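SusD/RagB family nutrient-binding outer membrane lipoprotein (Bacteroides vulgatus, PDB 4F7A) probably binds mucin O-glycans at the outer membrane surface, as a SusD-like component of a nutrient-uptake system. Local coordinates at residues Y274-I279 and S377-S382; G264-S269 and Q426-C431; K111-A116 and K183-C188. All coordinates share one frame; numbering follows the deposited sequence.

Interaction 1 of 3, residues Y274-I279 and S377-S382; sequences YEDPRI and SLYLTS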
loop_
_atom_site.group_PDB
_atom_site.type_symbol
_atom_site.label_atom_id
_atom_site.label_comp_id
_atom_site.label_asym_id
_atom_site.label_seq_id
_atom_site.Cartn_x
_atom_site.Cartn_y
_atom_site.Cartn_z
ATOM N N TYR A 274 16.012 -4.842 -15.683
ATOM C CA TYR A 274 16.204 -6.122 -14.996
ATOM C C TYR A 274 15.809 -7.339 -15.851
ATOM O O TYR A 274 15.962 -8.479 -15.420
ATOM C CB TYR A 274 15.400 -6.132 -13.698
ATOM C CG TYR A 274 15.902 -5.269 -12.555
ATOM C CD1 TYR A 274 17.158 -4.667 -12.580
ATOM C CD2 TYR A 274 15.124 -5.085 -11.418
ATOM C CE1 TYR A 274 17.600 -3.898 -11.521
ATOM C CE2 TYR A 274 15.550 -4.321 -10.358
ATOM C CZ TYR A 274 16.816 -3.745 -10.406
ATOM O OH TYR A 274 17.281 -3.018 -9.352
ATOM N N GLU A 275 15.273 -7.092 -17.055
ATOM C CA GLU A 275 14.753 -8.145 -17.935
ATOM C C GLU A 275 13.836 -9.037 -17.130
ATOM O O GLU A 275 13.950 -10.260 -17.134
ATOM C CB GLU A 275 15.904 -8.925 -18.613
ATOM C CG GLU A 275 16.740 -8.003 -19.509
ATOM C CD GLU A 275 17.728 -8.743 -20.418
ATOM O OE1 GLU A 275 18.467 -9.613 -19.932
ATOM O OE2 GLU A 275 17.781 -8.419 -21.614
ATOM N N ASP A 276 12.924 -8.390 -16.418
ATOM C CA ASP A 276 12.151 -9.045 -15.377
ATOM C C ASP A 276 11.013 -9.828 -16.022
ATOM O O ASP A 276 10.219 -9.261 -16.772
ATOM C CB ASP A 276 11.629 -7.990 -14.407
ATOM C CG ASP A 276 11.142 -8.556 -13.120
ATOM O OD1 ASP A 276 10.276 -9.474 -13.147
ATOM O OD2 ASP A 276 11.605 -8.055 -12.061
ATOM N N PRO A 277 10.908 -11.132 -15.706
ATOM C CA PRO A 277 9.836 -11.920 -16.327
ATOM C C PRO A 277 8.441 -11.542 -15.865
ATOM O O PRO A 277 7.458 -12.022 -16.449
ATOM C CB PRO A 277 10.145 -13.354 -15.912
ATOM C CG PRO A 277 10.949 -13.245 -14.718
ATOM C CD PRO A 277 11.708 -11.930 -14.771
ATOM N N ARG A 278 8.324 -10.705 -14.828
ATOM C CA ARG A 278 7.006 -10.223 -14.441
ATOM C C ARG A 278 6.494 -9.101 -15.376
ATOM O O ARG A 278 5.305 -8.744 -15.323
ATOM C CB ARG A 278 7.013 -9.744 -12.993
ATOM C CG ARG A 278 7.201 -10.855 -11.969
ATOM C CD ARG A 278 7.639 -10.326 -10.608
ATOM N NE ARG A 278 9.014 -9.818 -10.585
ATOM C CZ ARG A 278 9.694 -9.559 -9.458
ATOM N NH1 ARG A 278 9.144 -9.759 -8.262
ATOM N NH2 ARG A 278 10.932 -9.097 -9.519
ATOM N N ILE A 279 7.373 -8.537 -16.209
ATOM C CA ILE A 279 7.008 -7.372 -17.015
ATOM C C ILE A 279 5.739 -7.630 -17.875
ATOM O O ILE A 279 4.839 -6.792 -17.920
ATOM C CB ILE A 279 8.212 -6.855 -17.859
ATOM C CG1 ILE A 279 7.934 -5.434 -18.374
ATOM C CG2 ILE A 279 8.558 -7.802 -18.997
ATOM C CD1 ILE A 279 9.168 -4.706 -18.978
ATOM N N SER A 377 16.183 -18.074 -9.686
ATOM C CA SER A 377 17.596 -18.295 -9.428
ATOM C C SER A 377 18.521 -17.517 -10.387
ATOM O O SER A 377 19.488 -16.903 -9.950
ATOM C CB SER A 377 17.950 -19.798 -9.446
ATOM O OG SER A 377 17.195 -20.528 -8.474
ATOM N N LEU A 378 18.230 -17.566 -11.677
ATOM C CA LEU A 378 19.064 -16.900 -12.685
ATOM C C LEU A 378 18.926 -15.375 -12.530
ATOM O O LEU A 378 19.908 -14.653 -12.527
ATOM C CB LEU A 378 18.651 -17.342 -14.082
ATOM C CG LEU A 378 19.641 -16.943 -15.194
ATOM C CD1 LEU A 378 21.062 -17.388 -14.845
ATOM C CD2 LEU A 378 19.208 -17.515 -16.510
ATOM N N TYR A 379 17.705 -14.901 -12.320
ATOM C CA TYR A 379 17.461 -13.474 -12.111
ATOM C C TYR A 379 18.234 -12.939 -10.913
ATOM O O TYR A 379 18.783 -11.832 -10.966
ATOM C CB TYR A 379 15.966 -13.260 -11.916
ATOM C CG TYR A 379 15.492 -11.870 -11.599
ATOM C CD1 TYR A 379 15.119 -11.005 -12.609
ATOM C CD2 TYR A 379 15.293 -11.467 -10.291
ATOM C CE1 TYR A 379 14.630 -9.745 -12.338
ATOM C CE2 TYR A 379 14.785 -10.200 -10.003
ATOM C CZ TYR A 379 14.461 -9.337 -11.022
ATOM O OH TYR A 379 13.944 -8.072 -10.754
ATOM N N LEU A 380 18.300 -13.739 -9.847
ATOM C CA LEU A 380 19.006 -13.351 -8.622
ATOM C C LEU A 380 20.537 -13.293 -8.773
ATOM O O LEU A 380 21.208 -12.776 -7.885
ATOM C CB LEU A 380 18.611 -14.300 -7.469
ATOM C CG LEU A 380 17.221 -14.023 -6.922
ATOM C CD1 LEU A 380 16.805 -15.196 -5.983
ATOM C CD2 LEU A 380 17.180 -12.632 -6.227
ATOM N N THR A 381 21.072 -13.789 -9.892
ATOM C CA THR A 381 22.486 -13.637 -10.221
ATOM C C THR A 381 22.734 -12.533 -11.234
ATOM O O THR A 381 23.878 -12.281 -11.594
ATOM C CB THR A 381 23.075 -14.931 -10.867
ATOM O OG1 THR A 381 22.531 -15.108 -12.189
ATOM C CG2 THR A 381 22.785 -16.122 -10.049
ATOM N N SER A 382 21.690 -11.867 -11.708
ATOM C CA SER A 382 21.851 -11.049 -12.895
ATOM C C SER A 382 22.411 -9.654 -12.592
ATOM O O SER A 382 22.364 -9.166 -11.476
ATOM C CB SER A 382 20.546 -10.973 -13.684
ATOM O OG SER A 382 19.575 -10.262 -12.965
HETATM O O HOH W 1 18.657 -8.685 -14.822
#
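The type I beta turn from Asp276 to Ile279, which carries the chain from helix 265-273 into helix 279-282, takes the phenol of Tyr379 against its flank. Just before it, Glu275 closes the first helix with a Schellman motif. Tyr379 OH gives Asp276 OD2 a weak hydrogen bond of 2.7 Å, the carboxylate and ring planes lying 65° apart. Arg278 grips the same carboxylate side-on through the syn lone pairs: its NE meets Asp276 OD1 at 2.9 Å, nearly straight and in the guanidinium plane, and its NH2 meets Asp276 OD2 at 2.8 Å. The anti lone pair of OD1 is used by the backbone N of Arg278, a capping bond at the turn into helix 279-282. With CG of Asp276 trans to the backbone N (chi1 -165°), the acid reaches both partners at once. Carbon packing completes the seat: Tyr274 CB lies 3.9 Å from Tyr379 CE1, and Pro277 CD approaches Tyr379 CD1 at 4.1 Å. A water bridges the segments, donating to Tyr274 O and to Ser382 OG. The phenol of Tyr379 has a further partner in Gln426 of helix 416-431, while Tyr274 OH is held by Thr406 O. The buried carboxylate thus faces an arginine, a backbone N-H and a phenol, which would probably favour its ionised form and hold it from turning.

Interaction 2 of 3, residues G264-S269 and Q426-C431; sequences GATIAS and QKWIAC
Trp428 of helix 416-431 reaches across to helix 265-273 and sets the outer end of its six-membered ring against the backbone and side chain of Ile267. CH2 leads: it stands 3.5 Å from Ile267 CB and equally near Ile267 CA, so the ring presses on the root of the isoleucine rather than on its end. Ile267 N lies at the ring edge, in its plane. Further along, CZ3 of the indole comes to 4.0 Å from Ile267 CG1, the isoleucine running obliquely to the ring. Its CG1 is trans to the backbone N (chi1 -163°), and the branch starts close to CH2 and CZ3, then draws away from the indole. Thr266 meets the tryptophan differently, crossing it at about a right angle: its carbonyl carbon C lies at the ring edge, and its methyl CG2 is 4.1 Å from Trp428 CH2. The tryptophan gains its reach from an extended first torsion, CG trans to N at 177°. The nearest CA atoms, Ile267 CA and Ile429 CA, are 7.9 Å apart, with the indole reaching across between the helices.

The polar ends are satisfied elsewhere. Trp428 NE1 donates to Ser58 O, and Thr266 OG1 is hydrogen-bonded to Phe451 N. Tyr60 meets the indole with its ring at about 45° and also binds Trp428 O through its hydroxyl, tying this face of the helix to the chain beside strand 61-62. The contact thus joins helix 265-273 to helix 416-431 within the helical, TPR-like fold. No polar bond links the two segments and most of the contact is carbon on carbon, so the fit rests on shape and on burial of apolar surface, while the NE1 bond probably helps fix the indole's rotation.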
loop_
_atom_site.group_PDB
_atom_site.type_symbol
_atom_site.label_atom_id
_atom_site.label_comp_id
_atom_site.label_asym_id
_atom_site.label_seq_id
_atom_site.Cartn_x
_atom_site.Cartn_y
_atom_site.Cartn_z
ATOM N N GLY A 264 3.765 3.181 -15.393
ATOM C CA GLY A 264 4.565 4.363 -15.051
ATOM C C GLY A 264 6.003 4.244 -15.540
ATOM O O GLY A 264 6.535 3.135 -15.698
ATOM N N ALA A 265 6.639 5.379 -15.815
ATOM C CA ALA A 265 8.039 5.399 -16.284
ATOM C C ALA A 265 9.051 4.670 -15.381
ATOM O O ALA A 265 9.968 4.016 -15.888
ATOM C CB ALA A 265 8.517 6.859 -16.529
ATOM N N THR A 266 8.903 4.751 -14.066
ATOM C CA THR A 266 9.875 4.116 -13.176
ATOM C C THR A 266 9.774 2.608 -13.234
ATOM O O THR A 266 10.781 1.958 -13.306
ATOM C CB THR A 266 9.800 4.589 -11.686
ATOM O OG1 THR A 266 9.862 6.031 -11.618
ATOM C CG2 THR A 266 10.972 4.027 -10.901
ATOM N N ILE A 267 8.561 2.060 -13.232
ATOM C CA ILE A 267 8.398 0.613 -13.299
ATOM C C ILE A 267 8.817 0.093 -14.689
ATOM O O ILE A 267 9.400 -0.990 -14.778
ATOM C CB ILE A 267 6.998 0.154 -12.806
ATOM C CG1 ILE A 267 7.021 -1.357 -12.490
ATOM C CG2 ILE A 267 5.867 0.495 -13.807
ATOM C CD1 ILE A 267 5.832 -1.827 -11.592
ATOM N N ALA A 268 8.651 0.887 -15.756
ATOM C CA ALA A 268 9.197 0.502 -17.080
ATOM C C ALA A 268 10.737 0.475 -17.051
ATOM O O ALA A 268 11.343 -0.460 -17.535
ATOM C CB ALA A 268 8.720 1.429 -18.172
ATOM N N SER A 269 11.350 1.479 -16.434
ATOM C CA SER A 269 12.805 1.509 -16.276
ATOM C C SER A 269 13.343 0.268 -15.552
ATOM O O SER A 269 14.288 -0.366 -16.021
ATOM C CB SER A 269 13.243 2.769 -15.525
ATOM O OG SER A 269 14.614 2.691 -15.207
ATOM N N GLN A 426 12.920 -4.475 -4.716
ATOM C CA GLN A 426 12.273 -5.757 -5.001
ATOM C C GLN A 426 10.930 -5.903 -4.289
ATOM O O GLN A 426 9.978 -6.444 -4.863
ATOM C CB GLN A 426 13.198 -6.936 -4.689
ATOM C CG GLN A 426 14.358 -7.101 -5.678
ATOM C CD GLN A 426 13.906 -7.455 -7.107
ATOM O OE1 GLN A 426 12.925 -8.172 -7.308
ATOM N NE2 GLN A 426 14.628 -6.943 -8.095
ATOM N N LYS A 427 10.820 -5.356 -3.081
ATOM C CA LYS A 427 9.535 -5.357 -2.385
ATOM C C LYS A 427 8.522 -4.543 -3.188
ATOM O O LYS A 427 7.346 -4.904 -3.286
ATOM C CB LYS A 427 9.670 -4.815 -0.967
ATOM C CG LYS A 427 8.407 -4.940 -0.102
ATOM C CD LYS A 427 8.653 -4.619 1.376
ATOM C CE LYS A 427 8.973 -3.171 1.619
ATOM N NZ LYS A 427 8.969 -2.854 3.060
ATOM N N TRP A 428 8.970 -3.415 -3.736
ATOM C CA TRP A 428 8.100 -2.541 -4.554
ATOM C C TRP A 428 7.596 -3.278 -5.801
ATOM O O TRP A 428 6.399 -3.216 -6.142
ATOM C CB TRP A 428 8.875 -1.282 -4.882
ATOM C CG TRP A 428 8.268 -0.241 -5.767
ATOM C CD1 TRP A 428 7.482 0.817 -5.387
ATOM C CD2 TRP A 428 8.534 -0.065 -7.153
ATOM N NE1 TRP A 428 7.212 1.618 -6.480
ATOM C CE2 TRP A 428 7.854 1.102 -7.573
ATOM C CE3 TRP A 428 9.290 -0.770 -8.085
ATOM C CZ2 TRP A 428 7.895 1.547 -8.877
ATOM C CZ3 TRP A 428 9.341 -0.309 -9.386
ATOM C CH2 TRP A 428 8.647 0.838 -9.768
ATOM N N ILE A 429 8.470 -4.011 -6.472
ATOM C CA ILE A 429 7.997 -4.848 -7.582
ATOM C C ILE A 429 6.947 -5.861 -7.073
ATOM O O ILE A 429 5.888 -6.041 -7.697
ATOM C CB ILE A 429 9.135 -5.586 -8.343
ATOM C CG1 ILE A 429 10.163 -4.607 -8.916
ATOM C CG2 ILE A 429 8.539 -6.416 -9.483
ATOM C CD1 ILE A 429 11.518 -5.286 -9.412
ATOM N N ALA A 430 7.216 -6.454 -5.914
ATOM C CA ALA A 430 6.413 -7.534 -5.360
ATOM C C ALA A 430 5.083 -7.092 -4.772
ATOM O O ALA A 430 4.164 -7.902 -4.695
ATOM C CB ALA A 430 7.226 -8.299 -4.283
ATOM N N CYS A 431 4.963 -5.815 -4.374
ATOM C CA CYS A 431 3.695 -5.301 -3.816
ATOM C C CYS A 431 2.679 -4.899 -4.883
ATOM O O CYS A 431 1.541 -4.570 -4.549
ATOM C CB CYS A 431 3.975 -4.097 -2.896
ATOM S SG CYS A 431 4.645 -4.593 -1.283
#

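Interaction 3 of 3, residues K111-A116 and K183-C188; sequences KHFYGA and KSINMC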
loop_
_atom_site.group_PDB
_atom_site.type_symbol
_atom_site.label_atom_id
_atom_site.label_comp_id
_atom_site.label_asym_id
_atom_site.label_seq_id
_atom_site.Cartn_x
_atom_site.Cartn_y
_atom_site.Cartn_z
ATOM N N LYS A 111 -15.080 -14.208 20.253
ATOM C CA LYS A 111 -13.709 -13.735 20.420
ATOM C C LYS A 111 -12.949 -13.721 19.104
ATOM O O LYS A 111 -12.117 -12.823 18.877
ATOM C CB LYS A 111 -12.964 -14.597 21.427
ATOM C CG LYS A 111 -13.514 -14.480 22.844
ATOM C CD LYS A 111 -12.716 -15.345 23.820
ATOM C CE LYS A 111 -13.292 -15.266 25.225
ATOM N NZ LYS A 111 -14.512 -16.118 25.371
ATOM N N HIS A 112 -13.210 -14.723 18.260
ATOM C CA HIS A 112 -12.636 -14.773 16.920
ATOM C C HIS A 112 -13.081 -13.610 16.024
ATOM O O HIS A 112 -12.249 -13.030 15.308
ATOM C CB HIS A 112 -12.863 -16.138 16.241
ATOM C CG HIS A 112 -14.301 -16.542 16.076
ATOM N ND1 HIS A 112 -15.293 -16.217 16.979
ATOM C CD2 HIS A 112 -14.891 -17.331 15.142
ATOM C CE1 HIS A 112 -16.438 -16.761 16.593
ATOM N NE2 HIS A 112 -16.225 -17.435 15.476
ATOM N N PHE A 113 -14.366 -13.256 16.065
ATOM C CA PHE A 113 -14.864 -12.117 15.260
ATOM C C PHE A 113 -14.314 -10.796 15.780
ATOM O O PHE A 113 -14.049 -9.870 15.016
ATOM C CB PHE A 113 -16.394 -12.049 15.294
ATOM C CG PHE A 113 -17.112 -13.022 14.338
ATOM C CD1 PHE A 113 -16.534 -14.233 13.944
ATOM C CD2 PHE A 113 -18.418 -12.743 13.923
ATOM C CE1 PHE A 113 -17.221 -15.116 13.131
ATOM C CE2 PHE A 113 -19.118 -13.621 13.092
ATOM C CZ PHE A 113 -18.519 -14.811 12.694
ATOM N N TYR A 114 -14.172 -10.704 17.101
ATOM C CA TYR A 114 -13.518 -9.552 17.754
ATOM C C TYR A 114 -12.080 -9.407 17.268
ATOM O O TYR A 114 -11.684 -8.349 16.775
ATOM C CB TYR A 114 -13.550 -9.725 19.276
ATOM C CG TYR A 114 -12.771 -8.660 20.046
ATOM C CD1 TYR A 114 -13.002 -7.295 19.837
ATOM C CD2 TYR A 114 -11.825 -9.018 20.992
ATOM C CE1 TYR A 114 -12.278 -6.315 20.570
ATOM C CE2 TYR A 114 -11.109 -8.060 21.710
ATOM C CZ TYR A 114 -11.327 -6.715 21.483
ATOM O OH TYR A 114 -10.621 -5.781 22.219
ATOM N N GLY A 115 -11.312 -10.485 17.341
ATOM C CA GLY A 115 -9.945 -10.470 16.808
ATOM C C GLY A 115 -9.854 -10.038 15.350
ATOM O O GLY A 115 -9.059 -9.177 14.990
ATOM N N ALA A 116 -10.685 -10.646 14.509
ATOM C CA ALA A 116 -10.713 -10.316 13.090
ATOM C C ALA A 116 -11.081 -8.844 12.834
ATOM O O ALA A 116 -10.508 -8.201 11.966
ATOM C CB ALA A 116 -11.708 -11.278 12.350
ATOM N N LYS A 183 -15.227 -18.953 8.971
ATOM C CA LYS A 183 -15.625 -19.248 7.596
ATOM C C LYS A 183 -16.579 -18.197 7.034
ATOM O O LYS A 183 -16.376 -17.736 5.915
ATOM C CB LYS A 183 -16.249 -20.657 7.520
ATOM C CG LYS A 183 -16.474 -21.192 6.130
ATOM C CD LYS A 183 -17.085 -22.597 6.200
ATOM C CE LYS A 183 -16.022 -23.656 6.361
ATOM N NZ LYS A 183 -16.627 -25.019 6.486
ATOM N N SER A 184 -17.596 -17.799 7.807
ATOM C CA SER A 184 -18.641 -16.895 7.310
ATOM C C SER A 184 -18.183 -15.461 7.024
ATOM O O SER A 184 -18.890 -14.707 6.356
ATOM C CB SER A 184 -19.829 -16.847 8.276
ATOM O OG SER A 184 -19.495 -16.287 9.543
ATOM N N ILE A 185 -17.012 -15.089 7.541
ATOM C CA ILE A 185 -16.492 -13.730 7.386
ATOM C C ILE A 185 -15.235 -13.680 6.525
ATOM O O ILE A 185 -14.643 -12.611 6.363
ATOM C CB ILE A 185 -16.199 -13.047 8.770
ATOM C CG1 ILE A 185 -15.162 -13.826 9.570
ATOM C CG2 ILE A 185 -17.459 -12.931 9.570
ATOM C CD1 ILE A 185 -14.631 -13.058 10.824
ATOM N N ASN A 186 -14.851 -14.802 5.926
ATOM C CA ASN A 186 -13.621 -14.833 5.136
ATOM C C ASN A 186 -13.782 -14.200 3.747
ATOM O O ASN A 186 -14.157 -14.873 2.795
ATOM C CB ASN A 186 -13.134 -16.269 4.961
ATOM C CG ASN A 186 -11.782 -16.338 4.266
ATOM O OD1 ASN A 186 -11.105 -15.310 4.129
ATOM N ND2 ASN A 186 -11.386 -17.536 3.827
HETATM N N MSE A 187 -13.478 -12.919 3.628
HETATM C CA MSE A 187 -13.255 -12.319 2.306
HETATM C C MSE A 187 -11.816 -11.881 2.087
HETATM O O MSE A 187 -11.563 -11.147 1.147
HETATM C CB MSE A 187 -14.152 -11.084 2.112
HETATM C CG MSE A 187 -15.597 -11.407 1.978
HETATM SE SE MSE A 187 -16.593 -9.743 1.783
HETATM C CE MSE A 187 -15.665 -8.899 0.306
ATOM N N CYS A 188 -10.879 -12.320 2.922
ATOM C CA CYS A 188 -9.486 -11.852 2.803
ATOM C C CYS A 188 -8.469 -12.990 2.744
ATOM O O CYS A 188 -7.277 -12.749 2.918
ATOM C CB CYS A 188 -9.136 -10.879 3.928
ATOM S SG CYS A 188 -9.286 -11.617 5.558
#
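The Phe113 ring carries Ile185 over one face: methyl CG2, offset toward the rim, makes a CH-pi contact 4.1 Å from the ring centroid, 22° off the normal. Ser184 OG comes obliquely to Phe113 at 3.6 Å from CZ. Phe25 of helix 15-30 meets the phenylalanine edge-to-face, and the ring of Tyr110 meets it as well. The neighbouring imidazole of His112 has Phe113 CD1 over the centre of one face, and it also stacks with Tyr172. Within the TPR-like fold, the contact packs the start of helix 111-132 against the end of a 3-10 segment at 183-185, in the loop that leads toward helix 193-210.

Ile185 spreads both its branches over the helix. Its CG1 lies between the backbone N and the carbonyl carbon (chi1 60°), and from there CD1 reaches Ala116 CB at 3.7 Å and Phe113 CD1 at 3.8 Å. Replacing Phe113 with an alanine would probably leave Ile185 CG2 without its aromatic seat and open a gap facing Phe25 and Tyr110. Beyond the isoleucine, Gln29 holds the loop by bonding Ile185 O and the backbone N of Met187, a selenomethionine. There the backbone folds into an Asx turn, Asn186 OD1 accepting from Cys188 N at 3.2 Å with the donor tilted 27° from the carbonyl plane.

Overall arrangement
Interactions 1 and 2 form one continuous region, their centres 13 Å apart, with interaction 1 nested in the loop that interaction 2 closes. Helix 416-431 is the common element: Gln426 probably hydrogen-bonds through NE2 to Tyr379 OH at 3.0 Å and through OE1 to Arg278 NH2 at 3.1 Å. One turn on, Ile429 packs on the Arg278 guanidinium while Trp428 faces helix 265-273. Interaction 3 closes earlier in the chain and stands apart, its centre 33 Å from that of interaction 2 and 38 Å from that of interaction 1; it lies across the chain's centre from interaction 2. All three are buried contacts within the SusD-like fold.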